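Local coordinates for protein exopolygalacturonase (Yersinia enterocolitica, PDB 2UVF) that hydrolyses polygalacturonate, the backbone of pectin, as a family 28 exopolygalacturonase, probably releasing digalacturonic acid from chain ends, at residues 89-92 with 93-97; 391-395 with 396-400. All blocks are in the same frame, centred on the assembly; numbering follows the deposited sequence.

Contact 1. Residues 89-92 with 93-97; sequences SPAK and PYIDH. With NI (nickel (II) ion), chain J; SO4 (sulfate ion), chain G.
Lys92 reaches over one turn of helix to Asp96 at the capped N terminus of helix 92-100. With CG anti to the backbone N (chi1 -176°) and bends at chi2 and chi4, its long chain crosses the aspartate obliquely: CE lies 3.3 Å from Asp96 OD1, and NZ forms a long, secondary salt bridge of 3.4 Å to that same oxygen. The main partner of the ammonium is Asp86 OD1 on the preceding helix, where Ser82 O accepts from it too, so it stands among two carboxylates and probably eases the repulsion between them. Alongside this pair the backbone follows the regular i to i+4 pattern, Ile95 N giving its hydrogen to Ala91 O and Asp96 N to Lys92 O, each at 2.9 Å. Ala91 CB meets Ile95 CD1 at 3.9 Å, and both apolar side chains touch Tyr430 of the neighbouring beta-helix. Ser89 suits the start of the helix because its OG accepts from Lys92 N at 3.0 Å, while Pro93 fits the first turn, where no backbone N-H is needed by an earlier carbonyl. Tyr94 presents the edge of its ring to Pro90 O, in plane. Its hydroxyl bonds to Asp284 OD2 and also lies 2.6 Å (OH to O2) from a sulfate ion, probably from the crystallisation liquor, so its single proton may serve either. The ring meets Phe397 and Tyr430, anchoring a helix within the fibronectin type III range against the catalytic region. At the last residue, His97 NE2 binds a nickel ion at 2.1 Å.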
loop_
_atom_site.group_PDB
_atom_site.type_symbol
_atom_site.label_atom_id
_atom_site.label_comp_id
_atom_site.label_asym_id
_atom_site.label_seq_id
_atom_site.Cartn_x
_atom_site.Cartn_y
_atom_site.Cartn_z
ATOM N N SER A 89 12.847 -10.802 3.419
ATOM C CA SER A 89 12.183 -9.494 3.312
ATOM C C SER A 89 13.113 -8.453 2.686
ATOM O O SER A 89 14.243 -8.298 3.167
ATOM C CB SER A 89 11.733 -9.031 4.695
ATOM O OG SER A 89 11.502 -7.627 4.741
ATOM N N PRO A 90 12.655 -7.756 1.609
ATOM C CA PRO A 90 13.379 -6.605 1.080
ATOM C C PRO A 90 13.344 -5.368 1.994
ATOM O O PRO A 90 14.236 -4.519 1.895
ATOM C CB PRO A 90 12.642 -6.292 -0.241
ATOM C CG PRO A 90 11.263 -6.759 -0.008
ATOM C CD PRO A 90 11.452 -8.039 0.802
ATOM N N ALA A 91 12.315 -5.264 2.839
ATOM C CA ALA A 91 12.187 -4.172 3.800
ATOM C C ALA A 91 13.179 -4.252 4.962
ATOM O O ALA A 91 13.644 -3.221 5.444
ATOM C CB ALA A 91 10.782 -4.126 4.352
ATOM N N LYS A 92 13.482 -5.465 5.411
ATOM C CA LYS A 92 14.213 -5.705 6.648
ATOM C C LYS A 92 15.623 -5.123 6.756
ATOM O O LYS A 92 15.947 -4.574 7.792
ATOM C CB LYS A 92 14.225 -7.202 7.000
ATOM C CG LYS A 92 14.892 -7.551 8.324
ATOM C CD LYS A 92 14.264 -6.837 9.512
ATOM C CE LYS A 92 14.606 -7.545 10.817
ATOM N NZ LYS A 92 15.829 -8.361 10.639
ATOM N N PRO A 93 16.477 -5.251 5.715
ATOM C CA PRO A 93 17.757 -4.532 5.839
ATOM C C PRO A 93 17.610 -3.004 6.040
ATOM O O PRO A 93 18.446 -2.385 6.719
ATOM C CB PRO A 93 18.474 -4.845 4.522
ATOM C CG PRO A 93 17.404 -5.293 3.592
ATOM C CD PRO A 93 16.407 -6.010 4.445
ATOM N N TYR A 94 16.565 -2.414 5.445
ATOM C CA TYR A 94 16.235 -0.999 5.652
ATOM C C TYR A 94 15.726 -0.727 7.048
ATOM O O TYR A 94 16.060 0.279 7.637
ATOM C CB TYR A 94 15.229 -0.519 4.605
ATOM C CG TYR A 94 15.866 -0.327 3.250
ATOM C CD1 TYR A 94 16.447 0.891 2.889
ATOM C CD2 TYR A 94 15.895 -1.369 2.336
ATOM C CE1 TYR A 94 17.040 1.062 1.645
ATOM C CE2 TYR A 94 16.502 -1.221 1.096
ATOM C CZ TYR A 94 17.060 -0.013 0.743
ATOM O OH TYR A 94 17.652 0.090 -0.507
ATOM N N ILE A 95 14.912 -1.626 7.576
ATOM C CA ILE A 95 14.416 -1.506 8.937
ATOM C C ILE A 95 15.553 -1.580 9.952
ATOM O O ILE A 95 15.575 -0.827 10.930
ATOM C CB ILE A 95 13.321 -2.584 9.247
ATOM C CG1 ILE A 95 12.064 -2.302 8.410
ATOM C CG2 ILE A 95 13.046 -2.689 10.794
ATOM C CD1 ILE A 95 11.201 -3.519 8.157
ATOM N N ASP A 96 16.516 -2.471 9.723
ATOM C CA ASP A 96 17.615 -2.585 10.679
ATOM C C ASP A 96 18.470 -1.343 10.664
ATOM O O ASP A 96 18.855 -0.828 11.703
ATOM C CB ASP A 96 18.486 -3.761 10.344
ATOM C CG ASP A 96 17.890 -5.065 10.736
ATOM O OD1 ASP A 96 16.809 -5.144 11.350
ATOM O OD2 ASP A 96 18.539 -6.047 10.406
ATOM N N HIS A 97 18.751 -0.846 9.468
ATOM C CA HIS A 97 19.614 0.299 9.317
ATOM C C HIS A 97 18.980 1.532 9.948
ATOM O O HIS A 97 19.681 2.409 10.473
ATOM C CB HIS A 97 19.973 0.515 7.850
ATOM C CG HIS A 97 20.669 1.812 7.609
ATOM N ND1 HIS A 97 20.001 2.944 7.191
ATOM C CD2 HIS A 97 21.953 2.181 7.806
ATOM C CE1 HIS A 97 20.857 3.945 7.104
ATOM N NE2 HIS A 97 22.047 3.516 7.484
HETATM NI NI NI J . 23.842 4.634 7.573
HETATM S S SO4 G . 15.491 -1.746 -2.572
HETATM O O1 SO4 G . 15.183 -3.178 -2.620
HETATM O O2 SO4 G . 16.928 -1.585 -2.368
HETATM O O3 SO4 G . 15.105 -1.039 -3.792
HETATM O O4 SO4 G . 14.745 -1.161 -1.468
HETATM O O HOH W 1 23.560 5.446 5.486
HETATM O O HOH W 2 22.633 6.194 8.765
#

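Contact 2. Residues 391-395 with 396-400; sequences VMVFN and NFFDT
Val393 and Asn396 set their side chains at about a right angle across a tight bend between strands 391-394 and 397-399. Val393 CG1 lies 3.6 Å from the amide carbon CG of Asn396. The same methyl, anti to the valine's backbone nitrogen (chi1 171°), also meets the rim of Phe398, in the plane of that ring, 4.0 Å from CZ. A beta-branched valine suits the strand, and its side chain fills the inside of the bend while also touching Ile383 and Phe385. The amide of Asn396 turns back toward the chain it has just left: ND2 donates to Phe394 O at 3.1 Å. The N-H is bent at 140° and comes from above the carbonyl plane, 58° out of it, not along a lone pair. With OD1 bonded to His372 NE2, the buried side-chain amide is gripped at both its polar atoms; separately, the backbone N donates to Asn429 OD1. At the corner Asn395 has left-handed backbone angles (phi 60°), a conformation asparagine accepts more readily than most residues. Phe398 stacks on His372, and its ring is nearly parallel to that of Phe431, while the ring of Phe394 is parallel to that of Phe427. Such stacking of side chains from successive coils, with strand 391-394 paired in parallel to 365-368 and 421-427, and 397-399 to 371-373 and 430-431, is the hallmark of the right-handed parallel beta-helix of family 28 glycoside hydrolases, here where its coils turn a corner.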
loop_
_atom_site.group_PDB
_atom_site.type_symbol
_atom_site.label_atom_id
_atom_site.label_comp_id
_atom_site.label_asym_id
_atom_site.label_seq_id
_atom_site.Cartn_x
_atom_site.Cartn_y
_atom_site.Cartn_z
ATOM N N VAL A 391 -7.511 -7.201 3.287
ATOM C CA VAL A 391 -6.244 -6.997 2.563
ATOM C C VAL A 391 -5.017 -6.907 3.514
ATOM O O VAL A 391 -5.126 -6.592 4.687
ATOM C CB VAL A 391 -6.295 -5.787 1.554
ATOM C CG1 VAL A 391 -7.604 -5.804 0.717
ATOM C CG2 VAL A 391 -6.141 -4.437 2.259
ATOM N N MET A 392 -3.846 -7.215 2.992
ATOM C CA MET A 392 -2.661 -7.360 3.831
ATOM C C MET A 392 -1.448 -6.942 3.029
ATOM O O MET A 392 -1.329 -7.331 1.885
ATOM C CB MET A 392 -2.515 -8.822 4.215
ATOM C CG MET A 392 -1.679 -9.069 5.409
ATOM S SD MET A 392 -1.323 -10.833 5.480
ATOM C CE MET A 392 -2.888 -11.510 6.044
ATOM N N VAL A 393 -0.598 -6.104 3.621
ATOM C CA VAL A 393 0.661 -5.696 3.021
ATOM C C VAL A 393 1.793 -5.817 4.048
ATOM O O VAL A 393 1.795 -5.139 5.080
ATOM C CB VAL A 393 0.579 -4.236 2.496
ATOM C CG1 VAL A 393 1.948 -3.716 2.075
ATOM C CG2 VAL A 393 -0.396 -4.116 1.335
ATOM N N PHE A 394 2.772 -6.669 3.751
ATOM C CA PHE A 394 3.933 -6.816 4.611
ATOM C C PHE A 394 5.219 -7.009 3.818
ATOM O O PHE A 394 5.179 -7.432 2.659
ATOM C CB PHE A 394 3.722 -7.941 5.641
ATOM C CG PHE A 394 3.631 -9.343 5.061
ATOM C CD1 PHE A 394 4.708 -10.212 5.169
ATOM C CD2 PHE A 394 2.430 -9.823 4.518
ATOM C CE1 PHE A 394 4.629 -11.523 4.699
ATOM C CE2 PHE A 394 2.333 -11.139 4.035
ATOM C CZ PHE A 394 3.436 -11.984 4.120
ATOM N N ASN A 395 6.338 -6.658 4.447
ATOM C CA ASN A 395 7.680 -6.731 3.846
ATOM C C ASN A 395 7.916 -5.898 2.602
ATOM O O ASN A 395 8.900 -6.106 1.901
ATOM C CB ASN A 395 8.106 -8.187 3.594
ATOM C CG ASN A 395 8.203 -8.981 4.874
ATOM O OD1 ASN A 395 7.964 -8.453 5.984
ATOM N ND2 ASN A 395 8.505 -10.274 4.736
ATOM N N ASN A 396 7.034 -4.943 2.348
ATOM C CA ASN A 396 7.151 -4.068 1.177
ATOM C C ASN A 396 8.199 -2.997 1.403
ATOM O O ASN A 396 8.383 -2.540 2.511
ATOM C CB ASN A 396 5.794 -3.409 0.856
ATOM C CG ASN A 396 4.880 -4.271 -0.021
ATOM O OD1 ASN A 396 4.232 -3.762 -0.941
ATOM N ND2 ASN A 396 4.817 -5.559 0.254
ATOM N N PHE A 397 8.910 -2.618 0.352
ATOM C CA PHE A 397 9.688 -1.383 0.342
ATOM C C PHE A 397 8.896 -0.348 -0.485
ATOM O O PHE A 397 8.489 -0.650 -1.591
ATOM C CB PHE A 397 11.081 -1.633 -0.263
ATOM C CG PHE A 397 11.921 -0.378 -0.471
ATOM C CD1 PHE A 397 12.840 0.042 0.492
ATOM C CD2 PHE A 397 11.827 0.351 -1.658
ATOM C CE1 PHE A 397 13.613 1.171 0.289
ATOM C CE2 PHE A 397 12.598 1.486 -1.865
ATOM C CZ PHE A 397 13.490 1.894 -0.892
ATOM N N PHE A 398 8.671 0.845 0.063
ATOM C CA PHE A 398 7.917 1.913 -0.652
ATOM C C PHE A 398 8.799 3.138 -0.867
ATOM O O PHE A 398 9.310 3.701 0.086
ATOM C CB PHE A 398 6.642 2.345 0.090
ATOM C CG PHE A 398 5.552 1.319 0.100
ATOM C CD1 PHE A 398 4.599 1.274 -0.921
ATOM C CD2 PHE A 398 5.452 0.405 1.145
ATOM C CE1 PHE A 398 3.576 0.308 -0.904
ATOM C CE2 PHE A 398 4.441 -0.536 1.173
ATOM C CZ PHE A 398 3.505 -0.589 0.147
ATOM N N ASP A 399 8.974 3.522 -2.136
ATOM C CA ASP A 399 9.554 4.812 -2.543
ATOM C C ASP A 399 8.725 5.237 -3.781
ATOM O O ASP A 399 8.967 4.780 -4.910
ATOM C CB ASP A 399 11.057 4.651 -2.871
ATOM C CG ASP A 399 11.792 5.960 -2.921
ATOM O OD1 ASP A 399 11.907 6.609 -1.863
ATOM O OD2 ASP A 399 12.289 6.336 -4.019
ATOM N N THR A 400 7.717 6.072 -3.554
ATOM C CA THR A 400 6.621 6.206 -4.508
ATOM C C THR A 400 6.434 7.664 -4.929
ATOM O O THR A 400 6.852 8.574 -4.234
ATOM C CB THR A 400 5.302 5.620 -3.913
ATOM O OG1 THR A 400 4.987 6.297 -2.695
ATOM C CG2 THR A 400 5.428 4.127 -3.612
#

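Overall arrangement
Following the chain from the N terminus, contact 1 comes first, joining the loop after helix 81-88 to helix 92-100 within the fibronectin type III range. Nearly three hundred residues later contact 2 turns the corner between two strands of the beta-helix. Each closes only a local bend in continuous chain, so the two lie in series, neither nesting nor crossing. In space their centres are about 12 Å apart and they touch: Pro90 CG lies 3.1 Å from Asn395 O, and Ala91 CB packs on Asn396 O. The corner of the beta-helix thus meets the start of the helix, tying the N-terminal domain to the catalytic one.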